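Local coordinates for secreted effector protein sseI (Salmonella enterica subsp. enterica serovar Typhimurium, PDB 4G29), which serves as a Salmonella virulence effector whose catalytic domain belongs to the cysteine protease superfamily and probably acts through a cysteine-based active site, at residues S14-A19 / Y92-S97; S44-V49 / I143-Y148; V96-F101 / C122-A127. All coordinates share one frame; numbering follows the deposited sequence.

Contact 1: S14-A19 / Y92-S97; sequences SDIDAA and YVFDVS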
ATOM      1  N   SER A  14      10.147  12.613   7.901  1.00 36.88           N
ATOM      2  CA  SER A  14      11.410  13.363   8.002  1.00 40.02           C
ATOM      3  C   SER A  14      12.554  12.470   8.477  1.00 41.25           C
ATOM      4  O   SER A  14      13.724  12.875   8.377  1.00 43.11           O
ATOM      5  CB  SER A  14      11.263  14.544   8.973  1.00 44.24           C
ATOM      6  OG  SER A  14      10.472  15.529   8.353  1.00 47.44           O
ATOM      7  N   ASP A  15      12.204  11.271   8.962  1.00 41.40           N
ATOM      8  CA  ASP A  15      13.141  10.196   9.347  1.00 42.22           C
ATOM      9  C   ASP A  15      14.113   9.871   8.209  1.00 40.90           C
ATOM     10  O   ASP A  15      15.265   9.499   8.454  1.00 42.72           O
ATOM     11  CB  ASP A  15      12.395   8.883   9.697  1.00 42.05           C
ATOM     12  CG  ASP A  15      11.580   8.940  11.005  1.00 48.06           C
ATOM     13  OD1 ASP A  15      11.573   9.952  11.755  1.00 50.17           O
ATOM     14  OD2 ASP A  15      10.919   7.905  11.286  1.00 52.04           O
ATOM     15  N   ILE A  16      13.621   9.961   6.972  1.00 36.38           N
ATOM     16  CA  ILE A  16      14.435   9.806   5.746  1.00 35.26           C
ATOM     17  C   ILE A  16      14.112  11.018   4.899  1.00 34.62           C
ATOM     18  O   ILE A  16      13.151  11.704   5.198  1.00 34.73           O
ATOM     19  CB  ILE A  16      14.114   8.471   4.972  1.00 33.51           C
ATOM     20  CG1 ILE A  16      12.613   8.328   4.758  1.00 31.11           C
ATOM     21  CG2 ILE A  16      14.745   7.254   5.734  1.00 36.02           C
ATOM     22  CD1 ILE A  16      12.214   7.272   3.730  1.00 28.40           C
ATOM     23  N   ASP A  17      14.862  11.287   3.830  1.00 35.92           N
ATOM     24  CA  ASP A  17      14.538  12.489   3.042  1.00 36.45           C
ATOM     25  C   ASP A  17      13.384  12.206   2.056  1.00 33.01           C
ATOM     26  O   ASP A  17      13.554  12.216   0.825  1.00 33.45           O
ATOM     27  CB  ASP A  17      15.746  13.088   2.348  1.00 39.61           C
ATOM     28  CG  ASP A  17      15.530  14.567   1.988  1.00 43.22           C
ATOM     29  OD1 ASP A  17      14.353  15.062   1.964  1.00 43.60           O
ATOM     30  OD2 ASP A  17      16.542  15.241   1.734  1.00 54.46           O
ATOM     31  N   ALA A  18      12.201  11.960   2.622  1.00 30.78           N
ATOM     32  CA  ALA A  18      11.046  11.604   1.814  1.00 28.73           C
ATOM     33  C   ALA A  18      10.631  12.703   0.844  1.00 28.35           C
ATOM     34  O   ALA A  18      10.240  12.417  -0.293  1.00 27.70           O
ATOM     35  CB  ALA A  18       9.861  11.218   2.700  1.00 27.57           C
ATOM     36  N   ALA A  19      10.727  13.962   1.267  1.00 30.91           N
ATOM     37  CA  ALA A  19      10.317  15.059   0.393  1.00 31.41           C
ATOM     38  C   ALA A  19      11.222  15.101  -0.837  1.00 30.55           C
ATOM     39  O   ALA A  19      10.741  15.215  -1.973  1.00 31.10           O
ATOM     40  CB  ALA A  19      10.352  16.397   1.136  1.00 33.40           C
ATOM     41  N   TYR A  92      10.548   1.380   5.845  1.00 20.60           N
ATOM     42  CA  TYR A  92       9.771   2.462   5.239  1.00 19.65           C
ATOM     43  C   TYR A  92       8.887   1.920   4.098  1.00 19.12           C
ATOM     44  O   TYR A  92       9.256   0.977   3.407  1.00 19.20           O
ATOM     45  CB  TYR A  92      10.756   3.535   4.726  1.00 21.07           C
ATOM     46  CG  TYR A  92      11.519   4.135   5.873  1.00 20.88           C
ATOM     47  CD1 TYR A  92      11.002   5.203   6.603  1.00 24.96           C
ATOM     48  CD2 TYR A  92      12.693   3.548   6.309  1.00 26.89           C
ATOM     49  CE1 TYR A  92      11.709   5.735   7.665  1.00 26.46           C
ATOM     50  CE2 TYR A  92      13.377   4.049   7.363  1.00 26.12           C
ATOM     51  CZ  TYR A  92      12.875   5.147   8.048  1.00 27.55           C
ATOM     52  OH  TYR A  92      13.557   5.685   9.131  1.00 34.25           O
ATOM     53  N   VAL A  93       7.729   2.527   3.947  1.00 19.48           N
ATOM     54  CA  VAL A  93       6.774   2.167   2.925  1.00 18.96           C
ATOM     55  C   VAL A  93       6.678   3.346   1.972  1.00 17.76           C
ATOM     56  O   VAL A  93       6.378   4.456   2.383  1.00 20.45           O
ATOM     57  CB  VAL A  93       5.411   1.837   3.492  1.00 18.25           C
ATOM     58  CG1 VAL A  93       4.480   1.338   2.385  1.00 19.05           C
ATOM     59  CG2 VAL A  93       5.538   0.750   4.596  1.00 19.17           C
ATOM     60  N   PHE A  94       6.989   3.083   0.709  1.00 18.34           N
ATOM     61  CA  PHE A  94       6.708   3.988  -0.398  1.00 18.06           C
ATOM     62  C   PHE A  94       5.361   3.569  -0.987  1.00 17.92           C
ATOM     63  O   PHE A  94       5.193   2.445  -1.536  1.00 17.57           O
ATOM     64  CB  PHE A  94       7.818   3.904  -1.439  1.00 17.68           C
ATOM     65  CG  PHE A  94       9.078   4.663  -1.102  1.00 20.86           C
ATOM     66  CD1 PHE A  94       9.872   4.321  -0.012  1.00 23.31           C
ATOM     67  CD2 PHE A  94       9.563   5.624  -2.002  1.00 25.27           C
ATOM     68  CE1 PHE A  94      11.087   5.010   0.255  1.00 28.03           C
ATOM     69  CE2 PHE A  94      10.730   6.261  -1.783  1.00 23.82           C
ATOM     70  CZ  PHE A  94      11.505   5.990  -0.626  1.00 28.55           C
ATOM     71  N   ASP A  95       4.389   4.461  -0.875  1.00 17.89           N
ATOM     72  CA  ASP A  95       3.049   4.205  -1.365  1.00 17.62           C
ATOM     73  C   ASP A  95       2.587   5.443  -2.109  1.00 17.16           C
ATOM     74  O   ASP A  95       1.730   6.200  -1.636  1.00 17.64           O
ATOM     75  CB  ASP A  95       2.141   3.862  -0.169  1.00 18.42           C
ATOM     76  CG  ASP A  95       0.714   3.465  -0.561  1.00 19.90           C
ATOM     77  OD1 ASP A  95       0.392   3.440  -1.755  1.00 18.29           O
ATOM     78  OD2 ASP A  95      -0.076   3.181   0.386  1.00 18.64           O
ATOM     79  N   VAL A  96       3.204   5.643  -3.264  1.00 17.98           N
ATOM     80  CA  VAL A  96       3.042   6.856  -4.042  1.00 18.27           C
ATOM     81  C   VAL A  96       1.725   6.938  -4.850  1.00 20.01           C
ATOM     82  O   VAL A  96       1.487   7.941  -5.498  1.00 21.19           O
ATOM     83  CB  VAL A  96       4.273   7.182  -4.922  1.00 20.24           C
ATOM     84  CG1 VAL A  96       5.600   7.186  -4.092  1.00 21.49           C
ATOM     85  CG2 VAL A  96       4.433   6.208  -6.080  1.00 18.27           C
ATOM     86  N   SER A  97       0.886   5.908  -4.782  1.00 18.12           N
ATOM     87  CA  SER A  97      -0.438   5.944  -5.392  1.00 19.98           C
ATOM     88  C   SER A  97      -1.582   5.792  -4.383  1.00 18.75           C
ATOM     89  O   SER A  97      -2.720   5.527  -4.780  1.00 18.59           O
ATOM     90  CB  SER A  97      -0.555   4.917  -6.495  1.00 19.43           C
ATOM     91  OG  SER A  97      -0.501   3.593  -6.032  1.00 22.66           O
TER
HETATM   92  O   HOH W   1      11.452   5.381  11.192  1.00 28.99           O
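One water ties Asp15 to Tyr92. It donates to Asp15 OD2 at 2.6 Å and also bonds the phenolic OH of Tyr92 at 3.0 Å, so it bridges two groups that make no direct hydrogen bond. Asp15 still comes close: its CB lies 3.4 Å from Tyr92 OH, near the plane of the ring and at its edge, and the carboxylate stands almost upright to that ring, the planes 82° apart. An acid suits this exposed turn, where it can face solvent and hold the water.

Ile16 supplies the apolar half. Its branched side chain lies over one face of the Tyr92 ring and runs the opposite way to the tyrosine. Ile16 CG2 makes a CH-pi contact, 3.9 Å from the centroid of the Tyr92 ring and 19° off the normal, displaced toward the phenolic end, with Tyr92 CZ its closest ring atom at 3.6 Å. The first torsion sets CG1 between the backbone N and the carbonyl carbon (chi1 51°), and from there Ile16 CD1 extends along the ring to 3.7 Å from Tyr92 CD1. Ile16 CD1 reaches Phe94 CE1 more loosely, at 4.3 Å. Beta-branched isoleucine thus spreads over two aromatic side chains of strand 90-95, while Ile114 of the neighbouring strand 113-116 also touches it.

Just beyond, Asp17 N-caps helix 18-26 through OD1 to Ala20 N. Tyrosine serves both halves: its face takes the isoleucine in an apolar contact, while its hydroxyl meets the bridging water, so 14-19 is held to strand residues 92-95 by dispersion and a water bridge, with no direct polar bond between them.

Contact 2: S44-V49 / I143-Y148; sequences SLMTPV and IAANAY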
ATOM      1  N   SER A  44       1.662  -1.285 -11.553  1.00 20.61           N
ATOM      2  CA  SER A  44       2.754  -0.946 -12.496  1.00 20.32           C
ATOM      3  C   SER A  44       3.881  -0.128 -11.827  1.00 19.30           C
ATOM      4  O   SER A  44       4.952   0.001 -12.391  1.00 21.41           O
ATOM      5  CB  SER A  44       2.234  -0.193 -13.753  1.00 22.24           C
ATOM      6  OG  SER A  44       1.915   1.171 -13.474  1.00 22.08           O
ATOM      7  N   LEU A  45       3.578   0.512 -10.685  1.00 18.37           N
ATOM      8  CA  LEU A  45       4.553   1.314  -9.967  1.00 17.17           C
ATOM      9  C   LEU A  45       5.450   0.452  -9.079  1.00 18.00           C
ATOM     10  O   LEU A  45       6.487   0.968  -8.614  1.00 18.21           O
ATOM     11  CB  LEU A  45       3.886   2.418  -9.154  1.00 17.38           C
ATOM     12  CG  LEU A  45       3.357   3.596  -9.936  1.00 21.44           C
ATOM     13  CD1 LEU A  45       2.307   4.403  -9.130  1.00 21.41           C
ATOM     14  CD2 LEU A  45       4.457   4.521 -10.453  1.00 24.38           C
HETATM   15  N   MSE A  46       5.128  -0.818  -8.833  1.00 17.08           N
HETATM   16  CA  MSE A  46       5.944  -1.613  -7.905  1.00 17.12           C
HETATM   17  C   MSE A  46       7.408  -1.696  -8.346  1.00 17.61           C
HETATM   18  O   MSE A  46       8.329  -1.402  -7.569  1.00 18.22           O
HETATM   19  CB  MSE A  46       5.377  -3.026  -7.681  1.00 17.55           C
HETATM   20  CG  MSE A  46       4.139  -3.005  -6.758  1.00 19.01           C
HETATM   21 SE   MSE A  46       3.681  -4.853  -6.179  1.00 24.12          SE
HETATM   22  CE  MSE A  46       2.714  -5.286  -7.840  1.00 18.44           C
ATOM     23  N   THR A  47       7.626  -2.125  -9.591  1.00 18.45           N
ATOM     24  CA  THR A  47       8.976  -2.352 -10.081  1.00 19.08           C
ATOM     25  C   THR A  47       9.765  -1.042 -10.095  1.00 18.44           C
ATOM     26  O   THR A  47      10.896  -0.972  -9.548  1.00 18.94           O
ATOM     27  CB  THR A  47       8.954  -3.098 -11.398  1.00 20.22           C
ATOM     28  OG1 THR A  47       8.493  -4.431 -11.138  1.00 22.23           O
ATOM     29  CG2 THR A  47      10.329  -3.093 -12.074  1.00 22.03           C
ATOM     30  N   PRO A  48       9.189   0.042 -10.682  1.00 20.25           N
ATOM     31  CA  PRO A  48       9.968   1.253 -10.704  1.00 20.72           C
ATOM     32  C   PRO A  48      10.318   1.826  -9.334  1.00 20.27           C
ATOM     33  O   PRO A  48      11.454   2.256  -9.093  1.00 20.01           O
ATOM     34  CB  PRO A  48       9.090   2.241 -11.466  1.00 22.37           C
ATOM     35  CG  PRO A  48       7.983   1.454 -12.058  1.00 21.47           C
ATOM     36  CD  PRO A  48       8.026   0.075 -11.594  1.00 18.95           C
ATOM     37  N   VAL A  49       9.361   1.801  -8.423  1.00 19.58           N
ATOM     38  CA  VAL A  49       9.602   2.232  -7.044  1.00 17.92           C
ATOM     39  C   VAL A  49      10.638   1.365  -6.347  1.00 19.14           C
ATOM     40  O   VAL A  49      11.526   1.930  -5.625  1.00 19.30           O
ATOM     41  CB  VAL A  49       8.280   2.359  -6.233  1.00 18.45           C
ATOM     42  CG1 VAL A  49       8.525   2.568  -4.715  1.00 19.85           C
ATOM     43  CG2 VAL A  49       7.463   3.501  -6.804  1.00 19.82           C
ATOM     44  N   ILE A 143       4.269 -12.297  -7.672  1.00 23.83           N
ATOM     45  CA  ILE A 143       3.624 -13.083  -6.592  1.00 24.58           C
ATOM     46  C   ILE A 143       2.614 -12.258  -5.796  1.00 23.04           C
ATOM     47  O   ILE A 143       1.481 -12.707  -5.549  1.00 20.99           O
ATOM     48  CB  ILE A 143       4.687 -13.717  -5.696  1.00 25.73           C
ATOM     49  CG1 ILE A 143       5.561 -14.629  -6.539  1.00 30.52           C
ATOM     50  CG2 ILE A 143       4.059 -14.447  -4.539  1.00 28.08           C
ATOM     51  CD1 ILE A 143       4.876 -15.811  -7.194  1.00 32.90           C
ATOM     52  N   ALA A 144       3.018 -11.039  -5.440  1.00 20.38           N
ATOM     53  CA  ALA A 144       2.174 -10.094  -4.721  1.00 18.44           C
ATOM     54  C   ALA A 144       0.898  -9.847  -5.559  1.00 18.99           C
ATOM     55  O   ALA A 144      -0.210  -9.943  -5.052  1.00 18.91           O
ATOM     56  CB  ALA A 144       2.946  -8.788  -4.424  1.00 18.64           C
ATOM     57  N   ALA A 145       1.077  -9.559  -6.846  1.00 19.35           N
ATOM     58  CA  ALA A 145      -0.033  -9.199  -7.708  1.00 19.47           C
ATOM     59  C   ALA A 145      -1.031 -10.365  -7.831  1.00 21.25           C
ATOM     60  O   ALA A 145      -2.258 -10.170  -7.862  1.00 19.92           O
ATOM     61  CB  ALA A 145       0.527  -8.788  -9.083  1.00 19.82           C
ATOM     62  N   ASN A 146      -0.490 -11.579  -7.926  1.00 22.21           N
ATOM     63  CA  ASN A 146      -1.319 -12.769  -8.055  1.00 23.96           C
ATOM     64  C   ASN A 146      -2.104 -13.100  -6.795  1.00 22.78           C
ATOM     65  O   ASN A 146      -3.276 -13.464  -6.886  1.00 25.26           O
ATOM     66  CB  ASN A 146      -0.494 -13.980  -8.485  1.00 25.60           C
ATOM     67  CG  ASN A 146      -1.344 -15.272  -8.515  1.00 31.45           C
ATOM     68  OD1 ASN A 146      -1.280 -16.108  -7.583  1.00 37.54           O
ATOM     69  ND2 ASN A 146      -2.207 -15.384  -9.524  1.00 32.42           N
ATOM     70  N   ALA A 147      -1.467 -12.909  -5.633  1.00 21.99           N
ATOM     71  CA  ALA A 147      -2.052 -13.240  -4.354  1.00 21.79           C
ATOM     72  C   ALA A 147      -3.159 -12.251  -3.976  1.00 19.61           C
ATOM     73  O   ALA A 147      -4.101 -12.593  -3.281  1.00 22.69           O
ATOM     74  CB  ALA A 147      -0.946 -13.238  -3.237  1.00 20.26           C
ATOM     75  N   TYR A 148      -3.005 -11.010  -4.389  1.00 18.91           N
ATOM     76  CA  TYR A 148      -3.920  -9.903  -4.131  1.00 17.46           C
ATOM     77  C   TYR A 148      -4.533  -9.416  -5.426  1.00 19.13           C
ATOM     78  O   TYR A 148      -4.524  -8.241  -5.753  1.00 18.45           O
ATOM     79  CB  TYR A 148      -3.261  -8.744  -3.337  1.00 18.05           C
ATOM     80  CG  TYR A 148      -3.102  -9.100  -1.861  1.00 16.43           C
ATOM     81  CD1 TYR A 148      -2.067  -9.918  -1.450  1.00 18.52           C
ATOM     82  CD2 TYR A 148      -4.051  -8.641  -0.904  1.00 17.51           C
ATOM     83  CE1 TYR A 148      -1.981 -10.309  -0.082  1.00 17.55           C
ATOM     84  CE2 TYR A 148      -3.959  -8.991   0.446  1.00 19.06           C
ATOM     85  CZ  TYR A 148      -2.922  -9.803   0.849  1.00 17.36           C
ATOM     86  OH  TYR A 148      -2.884 -10.126   2.183  1.00 16.96           O
TER
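Met46, present as selenomethionine, is the one residue of 44-49 that touches 143-148, and the small side chains of Ala144 and Ala145 receive it. The backbones stay well apart: the closest CA atoms, those of Met46 and Ala145, are 9.7 Å from each other. A long, unbranched side chain is what such a distance calls for. It leaves helix 42-55 extended about its second torsion, with SE anti to CA (chi2 -168°), and then bends at the selenium (chi3 -81°), which turns the terminal methyl aside.

That bend divides the work between the two alanines. Met46 SE lies 4.4 Å from Ala144 CB, and the methyl Met46 CE comes within 4.3 Å of Ala145 CB, so successive residues of helix 141-147 meet successive atoms of one side chain. Both alanines direct their CB bonds toward the opposing helix, and their shortness lets Met46 approach without a bulky group in its path. Ser141 of the same helix touches both Met46 and Thr47, while Phe81 of strand 78-87 touches Met46 and Phe138 of strand 132-138 touches Ala144.

Within the papain-like domain the contact thus links helix 42-55, which carries Cys42 of the probable triad, to helix 141-147. No hydrogen bond crosses between the segments: a long apolar side chain against two alanine methyls is held by dispersion and by burial of apolar surface, a nondirectional link.

Contact 3: V96-F101 / C122-A127; sequences VSAHQF and CKYRMA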
ATOM      1  N   VAL A  96       3.204   5.643  -3.264  1.00 17.98           N
ATOM      2  CA  VAL A  96       3.042   6.856  -4.042  1.00 18.27           C
ATOM      3  C   VAL A  96       1.725   6.938  -4.850  1.00 20.01           C
ATOM      4  O   VAL A  96       1.487   7.941  -5.498  1.00 21.19           O
ATOM      5  CB  VAL A  96       4.273   7.182  -4.922  1.00 20.24           C
ATOM      6  CG1 VAL A  96       5.600   7.186  -4.092  1.00 21.49           C
ATOM      7  CG2 VAL A  96       4.433   6.208  -6.080  1.00 18.27           C
ATOM      8  N   SER A  97       0.886   5.908  -4.782  1.00 18.12           N
ATOM      9  CA  SER A  97      -0.438   5.944  -5.392  1.00 19.98           C
ATOM     10  C   SER A  97      -1.582   5.792  -4.383  1.00 18.75           C
ATOM     11  O   SER A  97      -2.720   5.527  -4.780  1.00 18.59           O
ATOM     12  CB  SER A  97      -0.555   4.917  -6.495  1.00 19.43           C
ATOM     13  OG  SER A  97      -0.501   3.593  -6.032  1.00 22.66           O
ATOM     14  N   ALA A  98      -1.305   6.004  -3.095  1.00 19.85           N
ATOM     15  CA  ALA A  98      -2.306   5.841  -2.019  1.00 18.67           C
ATOM     16  C   ALA A  98      -3.527   6.711  -2.284  1.00 20.38           C
ATOM     17  O   ALA A  98      -4.673   6.350  -1.998  1.00 21.83           O
ATOM     18  CB  ALA A  98      -1.667   6.233  -0.612  1.00 18.81           C
ATOM     19  N   HIS A  99      -3.251   7.892  -2.794  1.00 20.39           N
ATOM     20  CA  HIS A  99      -4.288   8.871  -3.052  1.00 22.08           C
ATOM     21  C   HIS A  99      -5.258   8.493  -4.142  1.00 24.15           C
ATOM     22  O   HIS A  99      -6.253   9.250  -4.354  1.00 25.60           O
ATOM     23  CB  HIS A  99      -3.761  10.271  -3.311  1.00 24.05           C
ATOM     24  CG  HIS A  99      -2.696  10.302  -4.344  1.00 20.77           C
ATOM     25  ND1 HIS A  99      -2.783  11.056  -5.494  1.00 26.58           N
ATOM     26  CD2 HIS A  99      -1.569   9.582  -4.443  1.00 17.41           C
ATOM     27  CE1 HIS A  99      -1.676  10.866  -6.204  1.00 22.12           C
ATOM     28  NE2 HIS A  99      -0.940   9.956  -5.594  1.00 24.84           N
ATOM     29  N   GLN A 100      -5.053   7.343  -4.786  1.00 23.70           N
ATOM     30  CA  GLN A 100      -6.116   6.794  -5.638  1.00 25.34           C
ATOM     31  C   GLN A 100      -7.447   6.597  -4.877  1.00 25.93           C
ATOM     32  O   GLN A 100      -8.487   6.537  -5.496  1.00 28.20           O
ATOM     33  CB  GLN A 100      -5.708   5.532  -6.371  1.00 25.05           C
ATOM     34  CG  GLN A 100      -5.637   4.287  -5.542  1.00 24.10           C
ATOM     35  CD  GLN A 100      -5.718   2.994  -6.332  1.00 28.27           C
ATOM     36  OE1 GLN A 100      -6.405   2.918  -7.357  1.00 29.63           O
ATOM     37  NE2 GLN A 100      -5.116   1.924  -5.788  1.00 28.13           N
ATOM     38  N   PHE A 101      -7.391   6.542  -3.548  1.00 25.05           N
ATOM     39  CA  PHE A 101      -8.558   6.328  -2.682  1.00 26.90           C
ATOM     40  C   PHE A 101      -9.199   7.601  -2.125  1.00 28.04           C
ATOM     41  O   PHE A 101     -10.269   7.543  -1.471  1.00 29.66           O
ATOM     42  CB  PHE A 101      -8.193   5.379  -1.531  1.00 25.05           C
ATOM     43  CG  PHE A 101      -7.715   4.049  -2.000  1.00 25.17           C
ATOM     44  CD1 PHE A 101      -8.520   3.285  -2.809  1.00 25.21           C
ATOM     45  CD2 PHE A 101      -6.457   3.589  -1.660  1.00 24.12           C
ATOM     46  CE1 PHE A 101      -8.113   2.074  -3.300  1.00 27.55           C
ATOM     47  CE2 PHE A 101      -6.015   2.372  -2.111  1.00 24.79           C
ATOM     48  CZ  PHE A 101      -6.825   1.610  -2.935  1.00 21.16           C
ATOM     49  N   CYS A 122      -0.639   3.728  10.616  1.00 26.10           N
ATOM     50  CA  CYS A 122      -1.346   4.788  11.289  1.00 28.94           C
ATOM     51  C   CYS A 122      -2.160   5.589  10.314  1.00 28.09           C
ATOM     52  O   CYS A 122      -3.338   5.846  10.565  1.00 28.84           O
ATOM     53  CB  CYS A 122      -0.352   5.666  12.041  1.00 30.64           C
ATOM     54  SG  CYS A 122       0.177   4.825  13.586  1.00 41.70           S
ATOM     55  N   LYS A 123      -1.562   5.904   9.171  1.00 25.54           N
ATOM     56  CA  LYS A 123      -2.245   6.695   8.140  1.00 25.70           C
ATOM     57  C   LYS A 123      -3.506   5.974   7.604  1.00 25.04           C
ATOM     58  O   LYS A 123      -4.588   6.579   7.493  1.00 26.82           O
ATOM     59  CB  LYS A 123      -1.307   7.006   6.976  1.00 25.04           C
ATOM     60  CG  LYS A 123      -1.825   8.105   6.044  1.00 27.01           C
ATOM     61  CD  LYS A 123      -1.684   9.478   6.658  1.00 28.96           C
ATOM     62  CE  LYS A 123      -2.176  10.576   5.753  1.00 31.80           C
ATOM     63  NZ  LYS A 123      -2.105  11.955   6.384  1.00 35.03           N
ATOM     64  N   TYR A 124      -3.385   4.684   7.309  1.00 22.70           N
ATOM     65  CA  TYR A 124      -4.498   3.886   6.818  1.00 22.75           C
ATOM     66  C   TYR A 124      -5.554   3.713   7.883  1.00 24.22           C
ATOM     67  O   TYR A 124      -6.726   3.849   7.596  1.00 26.36           O
ATOM     68  CB  TYR A 124      -4.029   2.540   6.222  1.00 21.60           C
ATOM     69  CG  TYR A 124      -3.653   2.653   4.767  1.00 19.95           C
ATOM     70  CD1 TYR A 124      -2.473   3.272   4.375  1.00 19.87           C
ATOM     71  CD2 TYR A 124      -4.522   2.179   3.789  1.00 23.55           C
ATOM     72  CE1 TYR A 124      -2.130   3.386   3.023  1.00 20.78           C
ATOM     73  CE2 TYR A 124      -4.211   2.326   2.416  1.00 21.92           C
ATOM     74  CZ  TYR A 124      -2.989   2.903   2.066  1.00 20.18           C
ATOM     75  OH  TYR A 124      -2.678   3.026   0.715  1.00 21.75           O
ATOM     76  N   ARG A 125      -5.137   3.506   9.126  1.00 29.98           N
ATOM     77  CA  ARG A 125      -6.114   3.459  10.222  1.00 29.34           C
ATOM     78  C   ARG A 125      -6.926   4.733  10.402  1.00 31.72           C
ATOM     79  O   ARG A 125      -8.129   4.652  10.653  1.00 34.45           O
ATOM     80  CB  ARG A 125      -5.428   3.091  11.519  1.00 30.87           C
ATOM     81  CG  ARG A 125      -4.945   1.673  11.534  1.00 26.64           C
ATOM     82  CD  ARG A 125      -4.382   1.331  12.910  1.00 30.20           C
ATOM     83  NE  ARG A 125      -3.872  -0.035  12.985  1.00 30.90           N
ATOM     84  CZ  ARG A 125      -3.002  -0.489  13.893  1.00 38.17           C
ATOM     85  NH1 ARG A 125      -2.481   0.310  14.835  1.00 44.78           N
ATOM     86  NH2 ARG A 125      -2.594  -1.754  13.828  1.00 42.54           N
HETATM   87  N   MSE A 126      -6.306   5.892  10.264  1.00 33.77           N
HETATM   88  CA  MSE A 126      -7.037   7.149  10.471  1.00 38.24           C
HETATM   89  C   MSE A 126      -7.893   7.468   9.241  1.00 35.84           C
HETATM   90  O   MSE A 126      -8.778   8.305   9.320  1.00 37.82           O
HETATM   91  CB  MSE A 126      -6.098   8.305  10.859  1.00 43.12           C
HETATM   92  CG  MSE A 126      -5.048   8.701   9.835  1.00 50.42           C
HETATM   93 SE   MSE A 126      -3.653  10.037  10.389  1.00 73.57          SE
HETATM   94  CE  MSE A 126      -4.663  11.714  10.053  1.00 71.94           C
ATOM     95  N   ALA A 127      -7.630   6.800   8.109  1.00 32.51           N
ATOM     96  CA  ALA A 127      -8.384   7.021   6.884  1.00 32.95           C
ATOM     97  C   ALA A 127      -9.734   6.302   6.882  1.00 31.94           C
ATOM     98  O   ALA A 127     -10.579   6.661   6.064  1.00 33.12           O
ATOM     99  CB  ALA A 127      -7.572   6.589   5.671  1.00 32.08           C
TER
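Ala98 and Tyr124 make the close part of this contact, at a single point. The tyrosine hydroxyl reaches the short 3-10 segment 98-101, where Tyr124 OH lies 3.6 Å from Ala98 CB and 3.9 Å from Ala98 CA. The methyl lies oblique to the ring, and Tyr124 CZ is already 4.5 Å from Ala98 CB. Alanine suits the spot, since it covers the phenol end yet lets the hydroxyl pass to its polar partner: that OH is hydrogen-bonded to OD2 of Asp95, just before the segment. The buried phenol is thus satisfied by a carboxylate.

Phe101 belongs to the looser part. Tyr124 OH stands at the edge of its ring, near the ring plane, 4.4 Å from Phe101 CE2. Its own neighbour Gln100 packs CG 3.8 Å above the centre of the Phe101 ring, while His80 meets that ring edge-to-face. On the far side of the turn, His99 points its CB away from helix 117-126, and His99 NE2 donates to Val96 O at 3.2 Å; this bent bond within the turn lies in the imidazole plane but 36° out of the carbonyl plane. Along the helix, Arg125 and Met126 lie on the exposed side, Arg125 NE bonding Val166 O.

Asp95 also bonds His80 NE2 and Trp120 NE1, and Gln100 NE2 bonds His80 ND1. Tyr124 would then be a second-shell partner of Asp95, which with Cys42 and His80 probably forms the Cys-His-Asp triad, consistent with the papain-like cysteine protease fold.

In the fold
Contact 1 and contact 3 share Val96 and Ser97, where strand 90-95 runs out into the 3-10 turn; their centres are about 13 Å apart. The centre of contact 2 is about 18 Å from that of contact 1 and about 17 Å from that of contact 3. Along the chain the segments of contacts 1 and 2 alternate, whereas both segments of contact 3 fall between those of contact 2. Val49 packs on Phe94 and Val96, Leu45 on Val96 and Ser97. Contact 1 joins the turn before helix 18-26 to strand 90-95, contact 2 two helices, contact 3 helix 117-126 to the 3-10 turn, all around the probable Cys42, His80 and Asp95 triad.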